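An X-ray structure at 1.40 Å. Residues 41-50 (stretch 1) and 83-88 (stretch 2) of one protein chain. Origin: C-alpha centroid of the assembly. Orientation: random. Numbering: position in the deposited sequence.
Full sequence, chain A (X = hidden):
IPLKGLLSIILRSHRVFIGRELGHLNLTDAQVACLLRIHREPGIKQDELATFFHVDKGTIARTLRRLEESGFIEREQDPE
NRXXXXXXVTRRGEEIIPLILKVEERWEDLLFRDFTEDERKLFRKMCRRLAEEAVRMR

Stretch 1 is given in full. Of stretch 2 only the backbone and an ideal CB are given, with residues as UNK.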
# COMPACT_ATOMS: atom_id res chain seq x y z
N GLU A 41 -12.79 9.32 12.50
CA GLU A 41 -12.27 9.57 13.84
C GLU A 41 -11.83 11.03 14.00
O GLU A 41 -10.64 11.33 14.11
CB GLU A 41 -11.11 8.61 14.13
CG GLU A 41 -10.59 8.63 15.56
CD GLU A 41 -9.69 7.45 15.87
OE1 GLU A 41 -8.94 7.51 16.86
OE2 GLU A 41 -9.75 6.44 15.13
N PRO A 42 -12.81 11.96 14.01
CA PRO A 42 -12.52 13.39 14.15
C PRO A 42 -11.70 13.69 15.40
O PRO A 42 -12.02 13.24 16.50
CB PRO A 42 -13.92 14.02 14.19
CG PRO A 42 -14.77 12.93 14.76
CD PRO A 42 -14.26 11.71 14.03
N GLY A 43 -10.63 14.46 15.21
CA GLY A 43 -9.77 14.81 16.33
C GLY A 43 -8.59 13.89 16.55
O GLY A 43 -7.78 14.11 17.45
N ILE A 44 -8.47 12.85 15.72
CA ILE A 44 -7.36 11.93 15.85
C ILE A 44 -6.05 12.71 15.74
O ILE A 44 -5.94 13.64 14.94
CB ILE A 44 -7.42 10.83 14.75
CG1 ILE A 44 -6.35 9.77 15.01
CG2 ILE A 44 -7.25 11.45 13.37
CD1 ILE A 44 -6.43 8.57 14.08
N LYS A 45 -5.08 12.35 16.56
CA LYS A 45 -3.77 13.01 16.54
C LYS A 45 -3.01 12.53 15.31
O LYS A 45 -3.16 11.38 14.88
CB LYS A 45 -2.96 12.67 17.79
CG LYS A 45 -3.22 13.55 19.01
CD LYS A 45 -4.62 13.39 19.56
CE LYS A 45 -4.76 14.17 20.86
NZ LYS A 45 -6.15 14.11 21.39
N GLN A 46 -2.19 13.41 14.74
CA GLN A 46 -1.41 13.04 13.57
C GLN A 46 -0.52 11.85 13.88
O GLN A 46 -0.39 10.96 13.05
CB GLN A 46 -0.55 14.22 13.10
CG GLN A 46 0.34 13.88 11.90
CD GLN A 46 1.02 15.10 11.32
OE1 GLN A 46 0.47 16.21 11.35
NE2 GLN A 46 2.22 14.91 10.77
N ASP A 47 0.09 11.83 15.06
CA ASP A 47 0.95 10.72 15.40
C ASP A 47 0.16 9.43 15.55
O ASP A 47 0.69 8.34 15.33
CB ASP A 47 1.77 11.00 16.67
CG ASP A 47 0.92 11.25 17.89
OD1 ASP A 47 0.56 12.42 18.15
OD2 ASP A 47 0.61 10.27 18.60
N GLU A 48 -1.12 9.54 15.92
CA GLU A 48 -1.97 8.35 16.07
C GLU A 48 -2.34 7.83 14.69
O GLU A 48 -2.45 6.62 14.47
CB GLU A 48 -3.23 8.69 16.88
CG GLU A 48 -2.92 9.18 18.29
CD GLU A 48 -4.16 9.54 19.09
OE1 GLU A 48 -5.05 10.24 18.54
OE2 GLU A 48 -4.24 9.14 20.27
N LEU A 49 -2.55 8.74 13.74
CA LEU A 49 -2.87 8.34 12.38
C LEU A 49 -1.62 7.66 11.79
O LEU A 49 -1.74 6.64 11.11
CB LEU A 49 -3.24 9.56 11.54
CG LEU A 49 -3.76 9.27 10.13
CD1 LEU A 49 -5.12 8.59 10.24
CD2 LEU A 49 -3.88 10.56 9.33
N ALA A 50 -0.45 8.22 12.07
CA ALA A 50 0.81 7.64 11.59
C ALA A 50 0.98 6.24 12.14
O ALA A 50 1.36 5.32 11.42
CB ALA A 50 1.98 8.50 12.02
N UNK A 83 3.87 18.82 21.07
CA UNK A 83 4.53 17.96 20.09
C UNK A 83 3.51 17.15 19.30
O UNK A 83 3.88 16.34 18.45
CB UNK A 83 5.52 17.02 20.78
N UNK A 84 2.23 17.36 19.58
CA UNK A 84 1.18 16.63 18.88
C UNK A 84 0.22 17.55 18.13
O UNK A 84 0.09 18.73 18.47
CB UNK A 84 0.40 15.77 19.87
N UNK A 85 -0.44 17.01 17.11
CA UNK A 85 -1.38 17.78 16.30
C UNK A 85 -2.70 17.05 16.10
O UNK A 85 -2.74 15.84 15.90
CB UNK A 85 -0.76 18.10 14.94
N UNK A 86 -3.79 17.82 16.15
CA UNK A 86 -5.14 17.29 16.00
C UNK A 86 -5.62 17.46 14.57
O UNK A 86 -5.48 18.53 13.98
CB UNK A 86 -6.10 17.98 16.97
N UNK A 87 -6.20 16.39 14.02
CA UNK A 87 -6.69 16.43 12.65
C UNK A 87 -8.20 16.32 12.58
O UNK A 87 -8.82 15.60 13.35
CB UNK A 87 -6.05 15.31 11.83
N UNK A 88 -8.79 17.04 11.63
CA UNK A 88 -10.22 16.99 11.42
C UNK A 88 -10.51 17.30 9.96
O UNK A 88 -9.79 18.05 9.32
CB UNK A 88 -10.95 17.96 12.35

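Position 83 offers little to reason from: nothing of stretch 1 lies within 5.5 Å of its ideal CB, and phi/psi of -99/2 breaks the extended run that follows. Any polar or flexible side chain would suit it. It is Arg83, whose end leads away.

At position 84 the ideal CB points sideways but lies 3.8 Å from Asp47 OD1 and 4.3 Å from Lys45 CG, with the Glu48 carboxylate further along. Two acids within reach favour a long cation; a lysine could meet one, and a shorter polar residue could use Asp47. The deposited residue is Arg84. Its NE donates to Asp47 OD1 (2.9 Å, 174°) and its NH2 to Asp47 OD2 (2.9 Å, 142°), a two-pronged salt bridge. A second, longer salt bridge joins Arg84 NH2 to Glu48 OE2 at 3.4 Å. Lys45 CG covers one face of the guanidinium, 3.6 Å from Arg84 NH2, so the lysine contributes methylene there.

Position 85 is fixed mainly by its backbone. Its O accepts from Gln46 N (2.7 Å) and also receives a CA-H contact from Lys45 CA (3.1 Å), while its N donates to a water that in turn donates to Asp47 OD1. The ideal CB is 4.2 Å from Gln46 OE1 and points sideways, so many extended-chain residues would fit, aromatic or polar. Tyr85 takes the place, its ring leading away from stretch 1.

Position 86 pairs with Lys45 in a single beta bridge (CA-CA 4.5 Å). Its ideal CB is 4.2 Å from Gly43 O and 5.5 Å from Lys45 CD, beside backbone and the aliphatic run of the lysine. Val, Ile, Thr or Leu would suit. In Ile86, CD1 reaches to 3.2 Å from Lys45 CE, and CG2 sits 3.3 Å from Gly43 O.

Position 87 is gripped by two backbone hydrogen bonds: its N donates to Ile44 O (2.9 Å) and its O accepts from Gly43 N (2.8 Å). The ideal CB, 3.5 Å from Ile44 O, starts sideways, but apolar atoms of Ile44 and Leu49 lie within reach of a medium-sized apolar chain; Leu, Ile or Met would be reasonable. Leu87 brings CD1 to 3.8 Å from Leu49 CD2 and 3.7 Å from Gln46 CA, while its CB lies 4.3 Å from Ile44 CG2.

At position 88 the ideal CB points sideways, 4.5 Å from Gly43 N, with no charged partner at hand. Many residues would suit. Glu88 extends with chi1 and chi2 both t, making no hydrogen bond to stretch 1.

Stretch 2, residues 83-88: RRYILE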
# COMPACT_ATOMS: atom_id res chain seq x y z
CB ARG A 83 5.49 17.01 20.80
CG ARG A 83 6.54 17.72 21.62
CD ARG A 83 7.16 16.81 22.66
NE ARG A 83 7.92 17.58 23.63
CZ ARG A 83 8.35 17.10 24.79
NH1 ARG A 83 8.11 15.84 25.13
NH2 ARG A 83 9.03 17.89 25.62
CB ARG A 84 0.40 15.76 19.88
CG ARG A 84 1.30 14.87 20.74
CD ARG A 84 0.48 13.96 21.64
NE ARG A 84 -0.09 12.84 20.90
CZ ARG A 84 -0.96 11.97 21.40
NH1 ARG A 84 -1.40 12.09 22.65
NH2 ARG A 84 -1.39 10.97 20.64
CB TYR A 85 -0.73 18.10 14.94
CG TYR A 85 0.41 19.07 15.09
CD1 TYR A 85 0.18 20.44 15.08
CD2 TYR A 85 1.70 18.62 15.35
CE1 TYR A 85 1.21 21.34 15.33
CE2 TYR A 85 2.73 19.51 15.61
CZ TYR A 85 2.48 20.87 15.60
OH TYR A 85 3.48 21.77 15.88
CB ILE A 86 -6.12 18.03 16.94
CG1 ILE A 86 -5.58 18.02 18.37
CG2 ILE A 86 -7.49 17.39 16.87
CD1 ILE A 86 -5.31 16.64 18.91
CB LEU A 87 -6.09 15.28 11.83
CG LEU A 87 -4.58 15.12 11.90
CD1 LEU A 87 -4.16 13.83 11.21
CD2 LEU A 87 -3.92 16.33 11.25
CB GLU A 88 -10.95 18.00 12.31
CG GLU A 88 -12.46 17.91 12.21
CD GLU A 88 -13.16 18.91 13.11
OE1 GLU A 88 -12.93 18.86 14.34
OE2 GLU A 88 -13.94 19.73 12.60
O HOH W 1 0.65 14.38 16.45
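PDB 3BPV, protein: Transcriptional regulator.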